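Local coordinates for fatty acid synthase 1, isoform A (Drosophila melanogaster, PDB 6FN6), which probably carries out de novo synthesis of long-chain saturated fatty acids, here represented by its dehydratase, enoylreductase and ketoreductase modifying region, at residues 283-294 against 432-442; 491-502 against 1076-1087. All coordinates share one frame; numbering follows the deposited sequence.

Followed from the N terminus, the chain first forms what are predicted to be the two hotdog folds of the dehydratase and then enters the eight-stranded mixed sheet region where interaction 1 lies. Helix 279-296 comes before the parallel strands of that sheet, and interaction 1 closes a loop of 137 residues by setting it against the hairpin 426-433/438-445. Interaction 2 opens only after this loop has closed, so the two are in series and neither nest nor cross. Its own loop is far longer, 573 residues, and joins the pseudo-KR region to the KR domain across the intervening enoylreductase part. The contacts do not touch; their centres lie about 26 Å apart.

Interaction 1: 283-294 against 432-442; sequences RLHALDVAIQVI and QSLGATRVLVL
Gln432 lays its CG against Ala286 CB (3.8 Å), and a bend at chi2 (58°) then folds its flat amide back onto the carbonyl of the next residue. Ser433 O sits in the plane of that amide and takes NE2 on a lone pair at 2.9 Å, along a nearly straight N-H line (174°). The same amide binds Asn271 through OE1 and Thr273 O through NE2. A leucine in place of Gln432 would probably leave the Asn271 amide and the carbonyls of Ser433 and Thr273 without these mates. Arg283 sends its guanidinium to Glu407, a salt bridge beyond the contact, while Arg283 CG lies 4.0 Å from Leu434 CD2. Ala286 CB sits between two leucine methyls, 3.7 Å from Leu434 CD2 and 3.5 Å from Leu440 CD2. Farther along the helix, Val293 CG1 passes Leu442 CD2 at 3.8 Å, the two side chains running in opposite directions, and Ile294 CD1 reaches the other methyl, Leu442 CD1. Helix 283-294 runs almost parallel to strand 438-442 (10°, axes 9.7 Å apart), covering a sheet whose strand order, with its last strand reversed, matches the class I methyltransferase fold, consistent with the pseudo-methyltransferase domain of animal synthases. No hydrogen bond crosses between the segments, so helix and hairpin are joined by methyl and methylene packing, with the polar ends tied to other parts of the domain.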
# COMPACT_ATOMS: atom_id res chain seq x y z
N ARG A 283 26.46 28.34 57.10
CA ARG A 283 25.84 27.78 58.29
C ARG A 283 25.59 26.28 58.14
O ARG A 283 25.88 25.50 59.04
CB ARG A 283 24.53 28.50 58.60
CG ARG A 283 23.92 28.14 59.95
CD ARG A 283 22.88 29.17 60.37
NE ARG A 283 22.12 28.75 61.54
CZ ARG A 283 21.04 27.97 61.48
NH1 ARG A 283 20.61 27.52 60.31
NH2 ARG A 283 20.41 27.63 62.59
N LEU A 284 25.04 25.89 57.00
CA LEU A 284 24.77 24.48 56.73
C LEU A 284 26.06 23.66 56.80
O LEU A 284 26.06 22.56 57.35
CB LEU A 284 24.10 24.31 55.37
CG LEU A 284 22.65 24.81 55.25
CD1 LEU A 284 22.13 24.56 53.85
CD2 LEU A 284 21.74 24.17 56.29
N HIS A 285 27.14 24.20 56.24
CA HIS A 285 28.44 23.55 56.31
C HIS A 285 28.92 23.42 57.76
O HIS A 285 29.47 22.38 58.15
CB HIS A 285 29.47 24.31 55.48
CG HIS A 285 29.36 24.07 54.01
ND1 HIS A 285 28.72 22.97 53.47
CD2 HIS A 285 29.79 24.79 52.95
CE1 HIS A 285 28.77 23.02 52.16
NE2 HIS A 285 29.42 24.12 51.81
N ALA A 286 28.73 24.47 58.54
CA ALA A 286 29.12 24.45 59.94
C ALA A 286 28.42 23.28 60.65
O ALA A 286 29.05 22.55 61.42
CB ALA A 286 28.77 25.77 60.62
N LEU A 287 27.13 23.11 60.39
CA LEU A 287 26.37 22.01 60.96
C LEU A 287 26.87 20.67 60.43
O LEU A 287 26.92 19.68 61.17
CB LEU A 287 24.88 22.17 60.66
CG LEU A 287 24.16 23.34 61.32
CD1 LEU A 287 22.87 23.65 60.60
CD2 LEU A 287 23.90 23.05 62.79
N ASP A 288 27.21 20.63 59.15
CA ASP A 288 27.72 19.42 58.53
C ASP A 288 29.04 18.99 59.18
O ASP A 288 29.26 17.81 59.43
CB ASP A 288 27.91 19.62 57.03
CG ASP A 288 27.96 18.32 56.27
OD1 ASP A 288 28.42 17.31 56.83
OD2 ASP A 288 27.52 18.30 55.10
N VAL A 289 29.91 19.96 59.44
CA VAL A 289 31.19 19.68 60.07
C VAL A 289 30.95 19.17 61.49
O VAL A 289 31.62 18.24 61.94
CB VAL A 289 32.09 20.93 60.07
CG1 VAL A 289 33.33 20.69 60.93
CG2 VAL A 289 32.50 21.31 58.66
N ALA A 290 30.01 19.79 62.18
CA ALA A 290 29.74 19.45 63.57
C ALA A 290 29.31 18.00 63.72
O ALA A 290 29.85 17.26 64.54
CB ALA A 290 28.68 20.37 64.15
N ILE A 291 28.34 17.59 62.91
CA ILE A 291 27.82 16.23 62.98
C ILE A 291 28.91 15.24 62.59
O ILE A 291 29.01 14.15 63.16
CB ILE A 291 26.58 16.07 62.07
CG1 ILE A 291 25.42 16.92 62.60
CG2 ILE A 291 26.16 14.60 61.96
CD1 ILE A 291 24.88 16.49 63.96
N GLN A 292 29.75 15.63 61.64
CA GLN A 292 30.86 14.78 61.21
C GLN A 292 31.79 14.47 62.37
O GLN A 292 32.21 13.33 62.55
CB GLN A 292 31.64 15.45 60.08
CG GLN A 292 31.03 15.22 58.71
CD GLN A 292 31.82 15.88 57.61
OE1 GLN A 292 33.05 15.78 57.57
NE2 GLN A 292 31.13 16.56 56.71
N VAL A 293 32.13 15.49 63.16
CA VAL A 293 33.02 15.32 64.30
C VAL A 293 32.37 14.39 65.32
O VAL A 293 33.05 13.56 65.93
CB VAL A 293 33.38 16.68 64.93
CG1 VAL A 293 34.18 16.50 66.22
CG2 VAL A 293 34.15 17.53 63.93
N ILE A 294 31.06 14.54 65.52
CA ILE A 294 30.33 13.73 66.48
C ILE A 294 30.33 12.27 66.04
O ILE A 294 30.61 11.38 66.83
CB ILE A 294 28.89 14.25 66.67
CG1 ILE A 294 28.92 15.67 67.23
CG2 ILE A 294 28.10 13.33 67.59
CD1 ILE A 294 27.58 16.38 67.15
N GLN A 432 33.22 27.62 65.14
CA GLN A 432 33.09 28.01 63.75
C GLN A 432 32.25 29.27 63.63
O GLN A 432 31.14 29.35 64.16
CB GLN A 432 32.46 26.87 62.93
CG GLN A 432 32.12 27.25 61.48
CD GLN A 432 33.33 27.73 60.70
OE1 GLN A 432 34.28 26.98 60.48
NE2 GLN A 432 33.30 29.00 60.28
N SER A 433 32.80 30.26 62.95
CA SER A 433 32.12 31.53 62.77
C SER A 433 30.90 31.34 61.88
O SER A 433 30.92 30.52 60.96
CB SER A 433 33.05 32.57 62.16
OG SER A 433 33.48 32.17 60.87
N LEU A 434 29.84 32.09 62.17
CA LEU A 434 28.66 32.14 61.32
C LEU A 434 28.51 33.58 60.88
O LEU A 434 27.57 34.28 61.28
CB LEU A 434 27.42 31.64 62.06
CG LEU A 434 27.48 30.18 62.51
CD1 LEU A 434 26.28 29.82 63.37
CD2 LEU A 434 27.56 29.25 61.31
N GLY A 435 29.46 34.03 60.07
CA GLY A 435 29.59 35.44 59.76
C GLY A 435 30.25 36.08 60.96
O GLY A 435 31.02 35.44 61.66
N ALA A 436 29.94 37.35 61.19
CA ALA A 436 30.37 38.01 62.41
C ALA A 436 29.14 38.11 63.30
O ALA A 436 28.02 37.91 62.83
CB ALA A 436 30.96 39.37 62.13
N THR A 437 29.34 38.39 64.58
CA THR A 437 28.24 38.47 65.55
C THR A 437 27.61 37.11 65.87
O THR A 437 26.72 37.04 66.72
CB THR A 437 27.11 39.42 65.08
OG1 THR A 437 26.70 39.10 63.74
CG2 THR A 437 27.57 40.87 65.14
N ARG A 438 28.05 36.05 65.20
CA ARG A 438 27.52 34.71 65.51
C ARG A 438 28.59 33.64 65.34
O ARG A 438 29.52 33.79 64.55
CB ARG A 438 26.31 34.38 64.65
CG ARG A 438 25.03 35.09 65.07
CD ARG A 438 23.79 34.35 64.60
NE ARG A 438 22.58 34.87 65.23
CZ ARG A 438 22.07 34.41 66.37
NH1 ARG A 438 22.66 33.43 67.03
NH2 ARG A 438 20.96 34.95 66.86
N VAL A 439 28.44 32.55 66.09
CA VAL A 439 29.41 31.47 66.09
C VAL A 439 28.74 30.14 66.42
O VAL A 439 27.82 30.09 67.23
CB VAL A 439 30.57 31.76 67.08
CG1 VAL A 439 30.03 31.92 68.50
CG2 VAL A 439 31.63 30.67 67.02
N LEU A 440 29.21 29.06 65.79
CA LEU A 440 28.74 27.72 66.13
C LEU A 440 29.77 27.05 67.03
O LEU A 440 30.94 26.90 66.65
CB LEU A 440 28.49 26.89 64.87
CG LEU A 440 27.76 25.56 65.07
CD1 LEU A 440 26.32 25.78 65.55
CD2 LEU A 440 27.77 24.73 63.80
N VAL A 441 29.35 26.65 68.22
CA VAL A 441 30.25 26.08 69.21
C VAL A 441 29.92 24.62 69.46
O VAL A 441 28.78 24.27 69.79
CB VAL A 441 30.21 26.88 70.53
CG1 VAL A 441 31.23 26.34 71.52
CG2 VAL A 441 30.46 28.36 70.26
N LEU A 442 30.92 23.76 69.32
CA LEU A 442 30.78 22.35 69.68
C LEU A 442 31.48 22.11 71.01
O LEU A 442 32.69 22.28 71.13
CB LEU A 442 31.36 21.46 68.58
CG LEU A 442 31.13 19.95 68.74
CD1 LEU A 442 29.65 19.60 68.64
CD2 LEU A 442 31.93 19.17 67.71

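Interaction 2: 491-502 against 1076-1087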
# COMPACT_ATOMS: atom_id res chain seq x y z
N GLU A 491 55.59 12.52 58.39
CA GLU A 491 55.74 11.31 57.58
C GLU A 491 55.04 11.42 56.23
O GLU A 491 53.92 11.90 56.13
CB GLU A 491 55.20 10.10 58.34
CG GLU A 491 55.98 9.75 59.59
CD GLU A 491 57.39 9.30 59.27
OE1 GLU A 491 57.56 8.60 58.25
OE2 GLU A 491 58.32 9.62 60.04
N GLU A 492 55.73 10.95 55.19
CA GLU A 492 55.18 10.93 53.84
C GLU A 492 54.42 9.62 53.60
O GLU A 492 54.62 8.64 54.31
CB GLU A 492 56.28 11.09 52.79
CG GLU A 492 56.89 12.49 52.71
CD GLU A 492 57.69 12.86 53.95
OE1 GLU A 492 57.61 12.13 54.96
OE2 GLU A 492 58.40 13.89 53.91
N LEU A 493 53.54 9.64 52.61
CA LEU A 493 52.69 8.51 52.28
C LEU A 493 51.84 8.11 53.47
O LEU A 493 51.54 6.93 53.66
CB LEU A 493 53.53 7.31 51.82
CG LEU A 493 54.28 7.44 50.49
CD1 LEU A 493 55.14 6.21 50.26
CD2 LEU A 493 53.32 7.67 49.33
N PHE A 494 51.46 9.09 54.28
CA PHE A 494 50.46 8.87 55.30
C PHE A 494 49.50 10.05 55.33
O PHE A 494 49.72 11.03 56.04
CB PHE A 494 51.10 8.68 56.68
CG PHE A 494 51.80 7.36 56.83
CD1 PHE A 494 51.11 6.16 56.66
CD2 PHE A 494 53.14 7.31 57.17
CE1 PHE A 494 51.76 4.95 56.80
CE2 PHE A 494 53.79 6.10 57.31
CZ PHE A 494 53.10 4.92 57.13
N GLY A 495 48.45 9.96 54.52
CA GLY A 495 47.38 10.94 54.55
C GLY A 495 46.58 10.74 55.82
O GLY A 495 46.28 9.60 56.19
N ALA A 496 46.21 11.84 56.47
CA ALA A 496 45.55 11.76 57.76
C ALA A 496 44.21 11.05 57.66
O ALA A 496 43.85 10.25 58.53
CB ALA A 496 45.37 13.16 58.34
N VAL A 497 43.46 11.33 56.59
CA VAL A 497 42.12 10.77 56.43
C VAL A 497 42.18 9.25 56.29
O VAL A 497 41.48 8.53 57.01
CB VAL A 497 41.41 11.41 55.21
CG1 VAL A 497 40.08 10.71 54.91
CG2 VAL A 497 41.19 12.89 55.45
N GLY A 498 43.02 8.77 55.38
CA GLY A 498 43.15 7.35 55.16
C GLY A 498 43.63 6.61 56.39
O GLY A 498 43.09 5.56 56.76
N LEU A 499 44.66 7.16 57.03
CA LEU A 499 45.25 6.54 58.21
C LEU A 499 44.23 6.45 59.35
O LEU A 499 44.21 5.46 60.08
CB LEU A 499 46.48 7.32 58.67
CG LEU A 499 47.26 6.72 59.84
CD1 LEU A 499 47.75 5.32 59.50
CD2 LEU A 499 48.42 7.62 60.25
N MET A 500 43.40 7.47 59.48
CA MET A 500 42.37 7.47 60.52
C MET A 500 41.41 6.31 60.31
O MET A 500 41.11 5.56 61.24
CB MET A 500 41.60 8.79 60.52
CG MET A 500 40.65 8.96 61.70
SD MET A 500 41.50 9.13 63.29
CE MET A 500 41.47 7.46 63.93
N THR A 501 40.93 6.17 59.07
CA THR A 501 40.00 5.10 58.72
C THR A 501 40.63 3.74 58.99
O THR A 501 39.97 2.83 59.48
CB THR A 501 39.58 5.18 57.23
OG1 THR A 501 39.04 6.48 56.96
CG2 THR A 501 38.53 4.13 56.90
N CYS A 502 41.91 3.62 58.67
CA CYS A 502 42.64 2.37 58.87
C CYS A 502 42.66 1.97 60.34
O CYS A 502 42.57 0.79 60.67
CB CYS A 502 44.06 2.51 58.33
SG CYS A 502 45.06 1.02 58.52
N LEU A 1076 45.72 1.56 54.02
CA LEU A 1076 47.02 2.24 54.03
C LEU A 1076 47.42 2.64 52.62
O LEU A 1076 48.13 3.62 52.42
CB LEU A 1076 48.08 1.34 54.65
CG LEU A 1076 48.04 1.22 56.18
CD1 LEU A 1076 48.94 0.09 56.66
CD2 LEU A 1076 48.44 2.53 56.84
N ALA A 1077 46.97 1.87 51.63
CA ALA A 1077 47.23 2.21 50.24
C ALA A 1077 46.50 3.50 49.89
O ALA A 1077 47.02 4.35 49.17
CB ALA A 1077 46.81 1.08 49.32
N ASN A 1078 45.28 3.64 50.41
CA ASN A 1078 44.51 4.86 50.23
C ASN A 1078 45.25 6.04 50.86
O ASN A 1078 45.46 7.07 50.22
CB ASN A 1078 43.12 4.73 50.84
CG ASN A 1078 42.20 3.85 50.02
OD1 ASN A 1078 42.50 3.52 48.87
ND2 ASN A 1078 41.07 3.47 50.60
N SER A 1079 45.62 5.88 52.12
CA SER A 1079 46.34 6.92 52.84
C SER A 1079 47.54 7.40 52.04
O SER A 1079 47.80 8.60 51.93
CB SER A 1079 46.79 6.41 54.21
OG SER A 1079 47.51 7.41 54.91
N ALA A 1080 48.28 6.45 51.47
CA ALA A 1080 49.45 6.76 50.67
C ALA A 1080 49.09 7.58 49.43
O ALA A 1080 49.71 8.60 49.15
CB ALA A 1080 50.17 5.48 50.27
N MET A 1081 48.09 7.11 48.69
CA MET A 1081 47.65 7.80 47.47
C MET A 1081 47.15 9.21 47.78
O MET A 1081 47.36 10.14 47.00
CB MET A 1081 46.56 7.00 46.76
CG MET A 1081 47.07 5.75 46.07
SD MET A 1081 45.77 4.90 45.16
CE MET A 1081 46.67 3.49 44.53
N GLU A 1082 46.47 9.35 48.92
CA GLU A 1082 46.00 10.65 49.38
C GLU A 1082 47.17 11.61 49.53
O GLU A 1082 47.12 12.75 49.05
CB GLU A 1082 45.27 10.51 50.72
CG GLU A 1082 43.92 9.82 50.63
CD GLU A 1082 43.36 9.47 52.00
OE1 GLU A 1082 43.92 9.94 53.01
OE2 GLU A 1082 42.35 8.73 52.06
N ARG A 1083 48.22 11.15 50.19
CA ARG A 1083 49.38 11.99 50.47
C ARG A 1083 50.11 12.34 49.17
O ARG A 1083 50.54 13.47 48.98
CB ARG A 1083 50.33 11.27 51.44
CG ARG A 1083 51.31 12.18 52.15
CD ARG A 1083 50.58 13.03 53.18
NE ARG A 1083 51.51 13.71 54.10
CZ ARG A 1083 51.88 14.98 53.99
NH1 ARG A 1083 51.43 15.75 53.00
NH2 ARG A 1083 52.72 15.49 54.88
N ILE A 1084 50.27 11.35 48.30
CA ILE A 1084 50.92 11.56 47.01
C ILE A 1084 50.28 12.72 46.25
O ILE A 1084 50.98 13.58 45.71
CB ILE A 1084 50.90 10.28 46.17
CG1 ILE A 1084 51.80 9.22 46.82
CG2 ILE A 1084 51.35 10.57 44.73
CD1 ILE A 1084 51.74 7.85 46.15
N CYS A 1085 48.95 12.74 46.20
CA CYS A 1085 48.24 13.76 45.46
C CYS A 1085 48.32 15.11 46.17
O CYS A 1085 48.43 16.15 45.52
CB CYS A 1085 46.78 13.34 45.25
SG CYS A 1085 46.63 11.89 44.17
N GLU A 1086 48.26 15.09 47.49
CA GLU A 1086 48.40 16.31 48.27
C GLU A 1086 49.78 16.91 48.05
O GLU A 1086 49.92 18.10 47.78
CB GLU A 1086 48.19 16.04 49.76
CG GLU A 1086 48.19 17.30 50.62
CD GLU A 1086 48.11 17.02 52.11
OE1 GLU A 1086 48.55 15.92 52.53
OE2 GLU A 1086 47.62 17.89 52.85
N GLN A 1087 50.80 16.06 48.15
CA GLN A 1087 52.18 16.50 47.99
C GLN A 1087 52.40 17.06 46.59
O GLN A 1087 53.06 18.09 46.42
CB GLN A 1087 53.14 15.34 48.26
CG GLN A 1087 53.26 14.96 49.72
CD GLN A 1087 53.94 16.03 50.56
OE1 GLN A 1087 53.30 16.97 51.02
NE2 GLN A 1087 55.25 15.88 50.76
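Gly495 and Ser1079 exchange two hydrogen bonds. Gly495 N donates to Ser1079 O at 3.0 Å from above the carbonyl plane (54°), on the face opposite that used by Arg1083 N. In return Ser1079 OG, anti to its backbone N (chi1 179°), donates to a lone pair of Gly495 O in the carbonyl plane at 2.8 Å; that oxygen also receives Leu499 N. A third bond runs from Gly498 N to the syn lone pair of Glu1082 OE1, at 2.8 Å. Gly495 is the N-cap of helix 496-502, so the helix dipole would probably steady this carboxylate; its OE2 binds Gln1099. The helices run antiparallel (169°) with axes 7.4 Å apart; a side chain on Gly495 would run into Glu1082 OE1 and Ser1079 O, and one on Gly498 into Ser1079 CA. One helix belongs to the pseudo-KR part and the other to the KR part of a split ketoreductase of Rossmann type, which the contact joins. Among the apolar contacts, Leu1076 CD2 meets the Phe494 ring at its edge (CE1, 4.1 Å) and Leu499 CD1 at 3.9 Å, while Leu1076 CG touches Cys502 SG. Leu493 CD2 touches Ala1080 CB and the CG1 of Ile1084, whose side chain it meets at a slant. The aliphatic Arg1083 CG lies by Leu493 N and CD by Phe494 O. As for charge, Arg1083 NH1 forms a salt bridge with Glu1086 OE1 at 2.9 Å.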